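Local coordinates for protein metal-dependent hydrolase (PDB 2F6K) that probably catalyses a metal-dependent decarboxylation, as aminocarboxymuconate-semialdehyde decarboxylases of the amidohydrolase superfamily do, and binds a manganese ion, at residues Lys3-His9 against Tyr263-Tyr269; Phe43-Asn47 against Leu272-Arg276; Glu138-Gln142 against Phe192-Tyr196. One frame throughout, in Å; residues are numbered along the deposited sequence.

Interaction 1 of 3, residues Lys3-His9 against Tyr263-Tyr269; sequences KIDFHTH and YGSDIPY. With MN (manganese (II) ion), chain C.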
loop_
_atom_site.group_PDB
_atom_site.type_symbol
_atom_site.label_atom_id
_atom_site.label_comp_id
_atom_site.label_asym_id
_atom_site.label_seq_id
_atom_site.Cartn_x
_atom_site.Cartn_y
_atom_site.Cartn_z
ATOM N N LYS A 3 10.438 26.317 -33.015
ATOM C CA LYS A 3 10.760 25.388 -31.943
ATOM C C LYS A 3 10.417 23.952 -32.318
ATOM O O LYS A 3 9.610 23.699 -33.222
ATOM C CB LYS A 3 9.970 25.754 -30.690
ATOM C CG LYS A 3 9.837 27.237 -30.466
ATOM C CD LYS A 3 8.811 27.554 -29.383
ATOM C CE LYS A 3 8.591 29.054 -29.260
ATOM N NZ LYS A 3 7.366 29.342 -28.500
ATOM N N ILE A 4 11.044 23.016 -31.612
ATOM C CA ILE A 4 10.779 21.592 -31.783
ATOM C C ILE A 4 10.237 21.153 -30.419
ATOM O O ILE A 4 10.886 21.362 -29.396
ATOM C CB ILE A 4 12.060 20.793 -32.123
ATOM C CG1 ILE A 4 12.555 21.171 -33.522
ATOM C CG2 ILE A 4 11.763 19.298 -32.063
ATOM C CD1 ILE A 4 13.904 20.589 -33.880
ATOM N N ASP A 5 9.044 20.564 -30.413
ATOM C CA ASP A 5 8.384 20.128 -29.178
ATOM C C ASP A 5 8.647 18.654 -28.857
ATOM O O ASP A 5 8.180 17.777 -29.574
ATOM C CB ASP A 5 6.877 20.352 -29.324
ATOM C CG ASP A 5 6.156 20.387 -27.995
ATOM O OD1 ASP A 5 6.682 19.816 -27.006
ATOM O OD2 ASP A 5 5.055 20.986 -27.953
ATOM N N PHE A 6 9.367 18.370 -27.778
ATOM C CA PHE A 6 9.654 16.976 -27.450
ATOM C C PHE A 6 8.766 16.357 -26.376
ATOM O O PHE A 6 9.018 15.237 -25.918
ATOM C CB PHE A 6 11.116 16.814 -27.036
ATOM C CG PHE A 6 11.895 15.906 -27.936
ATOM C CD1 PHE A 6 12.855 16.421 -28.804
ATOM C CD2 PHE A 6 11.660 14.534 -27.934
ATOM C CE1 PHE A 6 13.572 15.581 -29.659
ATOM C CE2 PHE A 6 12.370 13.683 -28.788
ATOM C CZ PHE A 6 13.329 14.210 -29.651
ATOM N N HIS A 7 7.736 17.087 -25.964
ATOM C CA HIS A 7 6.807 16.593 -24.954
ATOM C C HIS A 7 5.439 17.155 -25.290
ATOM O O HIS A 7 5.037 18.199 -24.788
ATOM C CB HIS A 7 7.242 17.028 -23.551
ATOM C CG HIS A 7 6.444 16.405 -22.442
ATOM N ND1 HIS A 7 7.009 16.034 -21.241
ATOM C CD2 HIS A 7 5.122 16.123 -22.336
ATOM C CE1 HIS A 7 6.072 15.552 -20.444
ATOM N NE2 HIS A 7 4.917 15.596 -21.084
ATOM N N THR A 8 4.737 16.453 -26.166
ATOM C CA THR A 8 3.414 16.857 -26.601
ATOM C C THR A 8 2.650 15.546 -26.827
ATOM O O THR A 8 3.248 14.539 -27.221
ATOM C CB THR A 8 3.529 17.735 -27.879
ATOM O OG1 THR A 8 2.226 17.987 -28.407
ATOM C CG2 THR A 8 4.412 17.064 -28.926
ATOM N N HIS A 9 1.343 15.544 -26.572
ATOM C CA HIS A 9 0.586 14.295 -26.682
ATOM C C HIS A 9 -0.602 14.197 -27.645
ATOM O O HIS A 9 -1.124 15.200 -28.143
ATOM C CB HIS A 9 0.086 13.888 -25.293
ATOM C CG HIS A 9 1.151 13.846 -24.240
ATOM N ND1 HIS A 9 2.215 12.972 -24.287
ATOM C CD2 HIS A 9 1.299 14.555 -23.094
ATOM C CE1 HIS A 9 2.971 13.144 -23.217
ATOM N NE2 HIS A 9 2.438 14.098 -22.475
ATOM N N TYR A 263 12.998 21.473 -25.310
ATOM C CA TYR A 263 11.743 22.160 -25.055
ATOM C C TYR A 263 10.590 21.163 -25.051
ATOM O O TYR A 263 10.638 20.152 -25.756
ATOM C CB TYR A 263 11.470 23.200 -26.141
ATOM C CG TYR A 263 10.072 23.763 -26.068
ATOM C CD1 TYR A 263 9.662 24.523 -24.971
ATOM C CD2 TYR A 263 9.150 23.518 -27.075
ATOM C CE1 TYR A 263 8.363 25.021 -24.886
ATOM C CE2 TYR A 263 7.856 24.013 -26.999
ATOM C CZ TYR A 263 7.471 24.762 -25.905
ATOM O OH TYR A 263 6.197 25.268 -25.841
ATOM N N GLY A 264 9.553 21.469 -24.270
ATOM C CA GLY A 264 8.366 20.630 -24.191
ATOM C C GLY A 264 7.169 21.489 -23.796
ATOM O O GLY A 264 7.303 22.387 -22.961
ATOM N N SER A 265 6.000 21.234 -24.380
ATOM C CA SER A 265 4.820 22.034 -24.046
ATOM C C SER A 265 3.811 21.286 -23.171
ATOM O O SER A 265 3.111 21.889 -22.358
ATOM C CB SER A 265 4.125 22.523 -25.320
ATOM O OG SER A 265 3.463 21.460 -25.967
ATOM N N ASP A 266 3.749 19.973 -23.358
ATOM C CA ASP A 266 2.857 19.089 -22.613
ATOM C C ASP A 266 1.380 19.259 -22.933
ATOM O O ASP A 266 0.534 18.972 -22.087
ATOM C CB ASP A 266 3.056 19.254 -21.104
ATOM C CG ASP A 266 2.836 17.959 -20.344
ATOM O OD1 ASP A 266 2.377 16.970 -20.955
ATOM O OD2 ASP A 266 3.128 17.928 -19.133
ATOM N N ILE A 267 1.062 19.731 -24.137
ATOM C CA ILE A 267 -0.333 19.885 -24.535
ATOM C C ILE A 267 -0.787 18.486 -24.946
ATOM O O ILE A 267 0.033 17.670 -25.365
ATOM C CB ILE A 267 -0.500 20.817 -25.757
ATOM C CG1 ILE A 267 0.266 20.242 -26.954
ATOM C CG2 ILE A 267 -0.025 22.216 -25.427
ATOM C CD1 ILE A 267 -0.058 20.909 -28.281
ATOM N N PRO A 268 -2.098 18.198 -24.862
ATOM C CA PRO A 268 -3.136 19.119 -24.405
ATOM C C PRO A 268 -3.490 18.949 -22.929
ATOM O O PRO A 268 -4.469 19.525 -22.452
ATOM C CB PRO A 268 -4.299 18.781 -25.326
ATOM C CG PRO A 268 -4.198 17.298 -25.405
ATOM C CD PRO A 268 -2.702 17.049 -25.563
ATOM N N TYR A 269 -2.698 18.169 -22.202
ATOM C CA TYR A 269 -2.972 17.955 -20.787
ATOM C C TYR A 269 -2.814 19.262 -20.035
ATOM O O TYR A 269 -3.578 19.550 -19.114
ATOM C CB TYR A 269 -2.076 16.852 -20.236
ATOM C CG TYR A 269 -2.487 15.505 -20.783
ATOM C CD1 TYR A 269 -3.324 14.655 -20.053
ATOM C CD2 TYR A 269 -2.098 15.107 -22.071
ATOM C CE1 TYR A 269 -3.767 13.441 -20.597
ATOM C CE2 TYR A 269 -2.531 13.905 -22.618
ATOM C CZ TYR A 269 -3.364 13.079 -21.880
ATOM O OH TYR A 269 -3.795 11.905 -22.439
HETATM MN MN MN C . 3.086 14.749 -20.393
HETATM O O HOH W 1 5.396 27.946 -27.174
HETATM O O HOH W 2 13.042 20.507 -28.130
HETATM O O HOH W 3 3.197 15.439 -18.428
HETATM O O HOH W 4 0.870 14.305 -19.940
#
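The ring of Tyr263 lies alongside the first strand from Lys3 to Asp5: its CD2 is 3.6 Å from Ile4 O and 4.3 Å from Lys3 CB. A water links Tyr263 OH to Lys3 NZ, which also reaches the Asn47 carbonyl. Beyond the ring the two backbones run close together. Phe6 N donates to Tyr263 O (3.0 Å), Asp266 N to His7 O (2.6 Å) and His9 N to Ile267 O (2.8 Å), so the Tyr263-Tyr269 loop follows the strand around its corner at Phe6 and His7. At this corner Asp5 OD1 accepts from His7 N (3.1 Å), an Asx turn, and from Ser265 N (3.1 Å), while Asp5 OD2 takes the Ser265 OG hydroxyl (2.6 Å). Gly264 fits tightly here, since a CB on it would clash with His7 CB. The paired backbones bring three ligands to manganese: His7 NE2 at 2.1 Å, His9 NE2 at 2.3 Å and Asp266 OD1 at 2.4 Å. Two waters and His154 complete the site, and His7 ND1 and His9 ND1 are held by Asp239 and the Ser55 carbonyl. A His-X-His pair at the end of the first strand, facing an aspartate just after the eighth, is the metal-site signature of the amidohydrolase TIM barrel.

Interaction 2 of 3, residues Phe43-Asn47 against Leu272-Arg276; sequences FMRDN and LDGSR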
loop_
_atom_site.group_PDB
_atom_site.type_symbol
_atom_site.label_atom_id
_atom_site.label_comp_id
_atom_site.label_asym_id
_atom_site.label_seq_id
_atom_site.Cartn_x
_atom_site.Cartn_y
_atom_site.Cartn_z
ATOM N N PHE A 43 -2.014 24.671 -32.671
ATOM C CA PHE A 43 -1.225 25.175 -31.548
ATOM C C PHE A 43 0.197 25.464 -32.035
ATOM O O PHE A 43 0.832 26.440 -31.616
ATOM C CB PHE A 43 -1.151 24.155 -30.414
ATOM C CG PHE A 43 -0.294 24.600 -29.253
ATOM C CD1 PHE A 43 -0.782 25.509 -28.313
ATOM C CD2 PHE A 43 0.997 24.098 -29.087
ATOM C CE1 PHE A 43 0.004 25.910 -27.219
ATOM C CE2 PHE A 43 1.793 24.489 -27.998
ATOM C CZ PHE A 43 1.293 25.396 -27.063
HETATM N N MSE A 44 0.695 24.602 -32.915
HETATM C CA MSE A 44 2.040 24.751 -33.462
HETATM C C MSE A 44 2.178 26.024 -34.290
HETATM O O MSE A 44 3.174 26.735 -34.166
HETATM C CB MSE A 44 2.399 23.525 -34.301
HETATM C CG MSE A 44 2.688 22.290 -33.465
HETATM SE SE MSE A 44 2.867 20.686 -34.537
HETATM C CE MSE A 44 4.563 21.094 -35.388
ATOM N N ARG A 45 1.190 26.312 -35.136
ATOM C CA ARG A 45 1.249 27.533 -35.940
ATOM C C ARG A 45 1.205 28.765 -35.034
ATOM O O ARG A 45 1.975 29.712 -35.219
ATOM C CB ARG A 45 0.086 27.595 -36.936
ATOM C CG ARG A 45 0.112 26.511 -38.003
ATOM C CD ARG A 45 -1.037 26.679 -38.992
ATOM N NE ARG A 45 -1.885 25.491 -39.068
ATOM C CZ ARG A 45 -3.098 25.413 -38.535
ATOM N NH1 ARG A 45 -3.603 26.453 -37.897
ATOM N NH2 ARG A 45 -3.796 24.292 -38.619
ATOM N N ASP A 46 0.319 28.741 -34.042
ATOM C CA ASP A 46 0.172 29.867 -33.122
ATOM C C ASP A 46 1.321 30.073 -32.141
ATOM O O ASP A 46 1.382 31.105 -31.479
ATOM C CB ASP A 46 -1.130 29.737 -32.326
ATOM C CG ASP A 46 -2.361 29.759 -33.210
ATOM O OD1 ASP A 46 -2.293 30.310 -34.334
ATOM O OD2 ASP A 46 -3.406 29.237 -32.772
ATOM N N ASN A 47 2.230 29.106 -32.041
ATOM C CA ASN A 47 3.339 29.232 -31.098
ATOM C C ASN A 47 4.725 29.020 -31.690
ATOM O O ASN A 47 5.671 28.689 -30.975
ATOM C CB ASN A 47 3.113 28.278 -29.934
ATOM C CG ASN A 47 1.935 28.694 -29.079
ATOM O OD1 ASN A 47 2.046 29.606 -28.258
ATOM N ND2 ASN A 47 0.791 28.044 -29.283
ATOM N N LEU A 272 -3.934 24.668 -23.384
ATOM C CA LEU A 272 -3.193 25.370 -24.415
ATOM C C LEU A 272 -2.750 26.790 -24.038
ATOM O O LEU A 272 -1.622 27.185 -24.341
ATOM C CB LEU A 272 -4.001 25.385 -25.710
ATOM C CG LEU A 272 -3.724 24.202 -26.652
ATOM C CD1 LEU A 272 -4.046 22.879 -25.955
ATOM C CD2 LEU A 272 -4.545 24.371 -27.940
ATOM N N ASP A 273 -3.618 27.558 -23.385
ATOM C CA ASP A 273 -3.243 28.911 -22.989
ATOM C C ASP A 273 -2.136 28.890 -21.945
ATOM O O ASP A 273 -1.255 29.745 -21.945
ATOM C CB ASP A 273 -4.448 29.670 -22.432
ATOM C CG ASP A 273 -5.420 30.085 -23.513
ATOM O OD1 ASP A 273 -4.999 30.813 -24.446
ATOM O OD2 ASP A 273 -6.604 29.686 -23.435
ATOM N N GLY A 274 -2.183 27.914 -21.049
ATOM C CA GLY A 274 -1.164 27.824 -20.023
ATOM C C GLY A 274 0.168 27.399 -20.623
ATOM O O GLY A 274 1.233 27.812 -20.167
ATOM N N SER A 275 0.115 26.574 -21.660
ATOM C CA SER A 275 1.343 26.117 -22.290
ATOM C C SER A 275 1.978 27.258 -23.092
ATOM O O SER A 275 3.204 27.421 -23.094
ATOM C CB SER A 275 1.056 24.921 -23.194
ATOM O OG SER A 275 2.267 24.309 -23.597
ATOM N N ARG A 276 1.138 28.041 -23.766
ATOM C CA ARG A 276 1.599 29.182 -24.546
ATOM C C ARG A 276 2.278 30.164 -23.596
ATOM O O ARG A 276 3.288 30.775 -23.932
ATOM C CB ARG A 276 0.418 29.870 -25.233
ATOM C CG ARG A 276 0.763 31.205 -25.877
ATOM C CD ARG A 276 -0.482 31.911 -26.397
ATOM N NE ARG A 276 -0.186 33.182 -27.058
ATOM C CZ ARG A 276 0.455 33.293 -28.221
ATOM N NH1 ARG A 276 0.876 32.206 -28.857
ATOM N NH2 ARG A 276 0.664 34.489 -28.759
#
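Phe43, in the last turn of helix 37-46, provides most of the apolar contact. Its CB points toward helix 272-284, and the t rotamer of its side chain carries the ring to the first turn of that helix: Phe43 CD1 packs 3.6 Å from Leu272 CG, and Phe43 CE1 comes within 3.5 Å of Leu272 O. That carbonyl already accepts from Arg276 N (2.9 Å), so the ring edge meets a bonded helical turn. Phe43 CZ lies 3.8 Å from Ser275 OG, a hydroxyl hydrogen-bonded to the Ser265 carbonyl. Met44, a selenomethionine, turns its side chain to Ile49 and Ser52 of strand 49-55 instead. Where the helix ends, polar contacts take over. Asp46 contributes its backbone carbonyl, with Arg276 NH1 donating to Asp46 O at 2.9 Å. Asn47 then folds back on its own helix, its ND2 giving a 2.8 Å bond to Phe43 O, and this leaves its OD1 facing Arg276 NH1 in a weak 2.9 Å bond. One guanidinium nitrogen therefore spans a main-chain oxygen and a side-chain oxygen at the carboxyl end of the helix, where carbonyls lack helical partners. The contact joins the helix that precedes strand 49-55 to the helix that follows strand 261-262, two neighbours on the outer layer of the barrel. Phe43 reaches inward between them to Ile49, Ser265 and Ile267, while Leu272 also rests on Leu39 of helix 37-46.

Interaction 3 of 3, residues Glu138-Gln142 against Phe192-Tyr196; sequences ERVYQ and FFEKY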
loop_
_atom_site.group_PDB
_atom_site.type_symbol
_atom_site.label_atom_id
_atom_site.label_comp_id
_atom_site.label_asym_id
_atom_site.label_seq_id
_atom_site.Cartn_x
_atom_site.Cartn_y
_atom_site.Cartn_z
ATOM N N GLU A 138 15.027 -6.405 -19.218
ATOM C CA GLU A 138 16.366 -6.372 -19.794
ATOM C C GLU A 138 16.388 -6.543 -21.306
ATOM O O GLU A 138 17.013 -5.756 -22.015
ATOM C CB GLU A 138 17.263 -7.440 -19.175
ATOM C CG GLU A 138 17.619 -7.194 -17.725
ATOM C CD GLU A 138 18.780 -8.062 -17.263
ATOM O OE1 GLU A 138 18.858 -9.240 -17.699
ATOM O OE2 GLU A 138 19.603 -7.561 -16.460
ATOM N N ARG A 139 15.714 -7.569 -21.810
ATOM C CA ARG A 139 15.711 -7.800 -23.249
ATOM C C ARG A 139 15.208 -6.584 -24.015
ATOM O O ARG A 139 15.618 -6.346 -25.155
ATOM C CB ARG A 139 14.882 -9.045 -23.583
ATOM C CG ARG A 139 15.482 -10.316 -22.982
ATOM C CD ARG A 139 14.720 -11.565 -23.374
ATOM N NE ARG A 139 15.286 -12.761 -22.751
ATOM C CZ ARG A 139 15.095 -13.120 -21.481
ATOM N NH1 ARG A 139 14.342 -12.383 -20.676
ATOM N NH2 ARG A 139 15.662 -14.224 -21.012
ATOM N N VAL A 140 14.336 -5.801 -23.382
ATOM C CA VAL A 140 13.806 -4.602 -24.023
ATOM C C VAL A 140 14.909 -3.555 -24.099
ATOM O O VAL A 140 15.049 -2.866 -25.107
ATOM C CB VAL A 140 12.604 -4.001 -23.246
ATOM C CG1 VAL A 140 12.130 -2.721 -23.927
ATOM C CG2 VAL A 140 11.464 -5.001 -23.192
ATOM N N TYR A 141 15.692 -3.437 -23.032
ATOM C CA TYR A 141 16.791 -2.473 -23.007
ATOM C C TYR A 141 17.830 -2.824 -24.074
ATOM O O TYR A 141 18.305 -1.950 -24.803
ATOM C CB TYR A 141 17.467 -2.445 -21.628
ATOM C CG TYR A 141 16.512 -2.302 -20.470
ATOM C CD1 TYR A 141 15.346 -1.541 -20.590
ATOM C CD2 TYR A 141 16.779 -2.909 -19.248
ATOM C CE1 TYR A 141 14.467 -1.391 -19.525
ATOM C CE2 TYR A 141 15.908 -2.760 -18.172
ATOM C CZ TYR A 141 14.752 -2.002 -18.320
ATOM O OH TYR A 141 13.875 -1.862 -17.272
ATOM N N GLN A 142 18.171 -4.105 -24.168
ATOM C CA GLN A 142 19.154 -4.559 -25.146
ATOM C C GLN A 142 18.747 -4.180 -26.564
ATOM O O GLN A 142 19.562 -3.684 -27.334
ATOM C CB GLN A 142 19.341 -6.068 -25.031
ATOM C CG GLN A 142 19.726 -6.505 -23.637
ATOM C CD GLN A 142 19.785 -8.011 -23.494
ATOM O OE1 GLN A 142 18.987 -8.737 -24.090
ATOM N NE2 GLN A 142 20.721 -8.490 -22.687
ATOM N N PHE A 192 21.687 1.059 -15.203
ATOM C CA PHE A 192 21.100 1.218 -16.521
ATOM C C PHE A 192 21.982 1.985 -17.512
ATOM O O PHE A 192 22.241 1.511 -18.622
ATOM C CB PHE A 192 19.730 1.895 -16.390
ATOM C CG PHE A 192 18.967 1.976 -17.681
ATOM C CD1 PHE A 192 19.285 2.930 -18.637
ATOM C CD2 PHE A 192 17.941 1.079 -17.949
ATOM C CE1 PHE A 192 18.591 2.992 -19.850
ATOM C CE2 PHE A 192 17.237 1.129 -19.159
ATOM C CZ PHE A 192 17.565 2.089 -20.109
ATOM N N PHE A 193 22.449 3.162 -17.111
ATOM C CA PHE A 193 23.267 3.998 -17.989
ATOM C C PHE A 193 24.648 3.407 -18.285
ATOM O O PHE A 193 25.253 3.683 -19.323
ATOM C CB PHE A 193 23.384 5.382 -17.360
ATOM C CG PHE A 193 22.055 5.956 -16.944
ATOM C CD1 PHE A 193 21.160 6.441 -17.896
ATOM C CD2 PHE A 193 21.672 5.951 -15.605
ATOM C CE1 PHE A 193 19.901 6.910 -17.524
ATOM C CE2 PHE A 193 20.412 6.420 -15.222
ATOM C CZ PHE A 193 19.523 6.901 -16.189
ATOM N N GLU A 194 25.126 2.580 -17.366
ATOM C CA GLU A 194 26.413 1.916 -17.483
ATOM C C GLU A 194 26.270 0.746 -18.460
ATOM O O GLU A 194 27.118 0.540 -19.323
ATOM C CB GLU A 194 26.816 1.423 -16.097
ATOM C CG GLU A 194 28.192 0.825 -15.945
ATOM C CD GLU A 194 28.495 0.518 -14.475
ATOM O OE1 GLU A 194 28.530 1.465 -13.659
ATOM O OE2 GLU A 194 28.686 -0.664 -14.123
ATOM N N LYS A 195 25.175 0.000 -18.339
ATOM C CA LYS A 195 24.930 -1.155 -19.199
ATOM C C LYS A 195 24.349 -0.813 -20.576
ATOM O O LYS A 195 24.571 -1.542 -21.549
ATOM C CB LYS A 195 24.006 -2.158 -18.491
ATOM C CG LYS A 195 24.590 -2.777 -17.224
ATOM C CD LYS A 195 23.871 -4.075 -16.859
ATOM C CE LYS A 195 22.398 -3.848 -16.581
ATOM N NZ LYS A 195 21.652 -5.124 -16.388
ATOM N N TYR A 196 23.601 0.283 -20.662
ATOM C CA TYR A 196 23.010 0.685 -21.936
ATOM C C TYR A 196 23.363 2.136 -22.242
ATOM O O TYR A 196 22.479 2.984 -22.389
ATOM C CB TYR A 196 21.492 0.505 -21.890
ATOM C CG TYR A 196 21.080 -0.835 -21.329
ATOM C CD1 TYR A 196 20.547 -0.939 -20.046
ATOM C CD2 TYR A 196 21.291 -2.012 -22.051
ATOM C CE1 TYR A 196 20.238 -2.185 -19.491
ATOM C CE2 TYR A 196 20.988 -3.262 -21.508
ATOM C CZ TYR A 196 20.464 -3.343 -20.229
ATOM O OH TYR A 196 20.180 -4.577 -19.689
HETATM O O HOH W 5 21.775 -6.774 -20.777
#
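An aromatic cluster of Tyr141, Phe192 and Tyr196 joins two helices of the TIM barrel's outer layer: helix 138-145, which precedes strand 150-154, and the short helix 192-195, which precedes strand 200-203. Tyr141 is its centre. The edge of Phe192 meets the Tyr141 ring face in a T-shaped pair, with centroids 5.0 Å apart, planes at 72° and Phe192 CE2 3.6 Å from Tyr141 CD1. The CB of Tyr141 sits over the face of Tyr196, 3.4 Å from the ring centroid and almost on its normal, a CH-pi contact. Tyr196 is the first residue after the helix to leave helical geometry, although its N still bonds Phe192 O (2.7 Å). Phe132 adds another edge-to-face neighbour to Tyr141, whose hydroxyl bonds the Ser134 carbonyl. On the outer side, Glu138 OE2 and Lys195 NZ form a 3.2 Å salt bridge between the helices; Glu138 OE1 also has a long, weak ion pair with Lys66 of the second subunit. Beside it, a single water takes a 2.8 Å hydrogen bond from Gln142 NE2 and lies 2.9 Å from Tyr196 OH.

In the fold
Interactions 1 and 2 are adjoining layers of one region, with centres 10 Å apart. Ser265 O and Ser275 OG, 2.8 Å apart, probably hydrogen-bond, as do Lys3 NZ and Asn47 O at 3.1 Å, and Ile267 CD1 packs 3.5 Å from Phe43 CD2. The helix pair of interaction 2 thus backs the loop that carries Asp266, with the Ser275 side chain about 10 Å from the manganese. Their segments alternate along the chain, and both bring its beginning and end together where the barrel closes. Interaction 3, nested in sequence inside both, lies across the chain's centre, its centre 27 Å from that of interaction 1 and 36 Å from that of interaction 2, and touches neither.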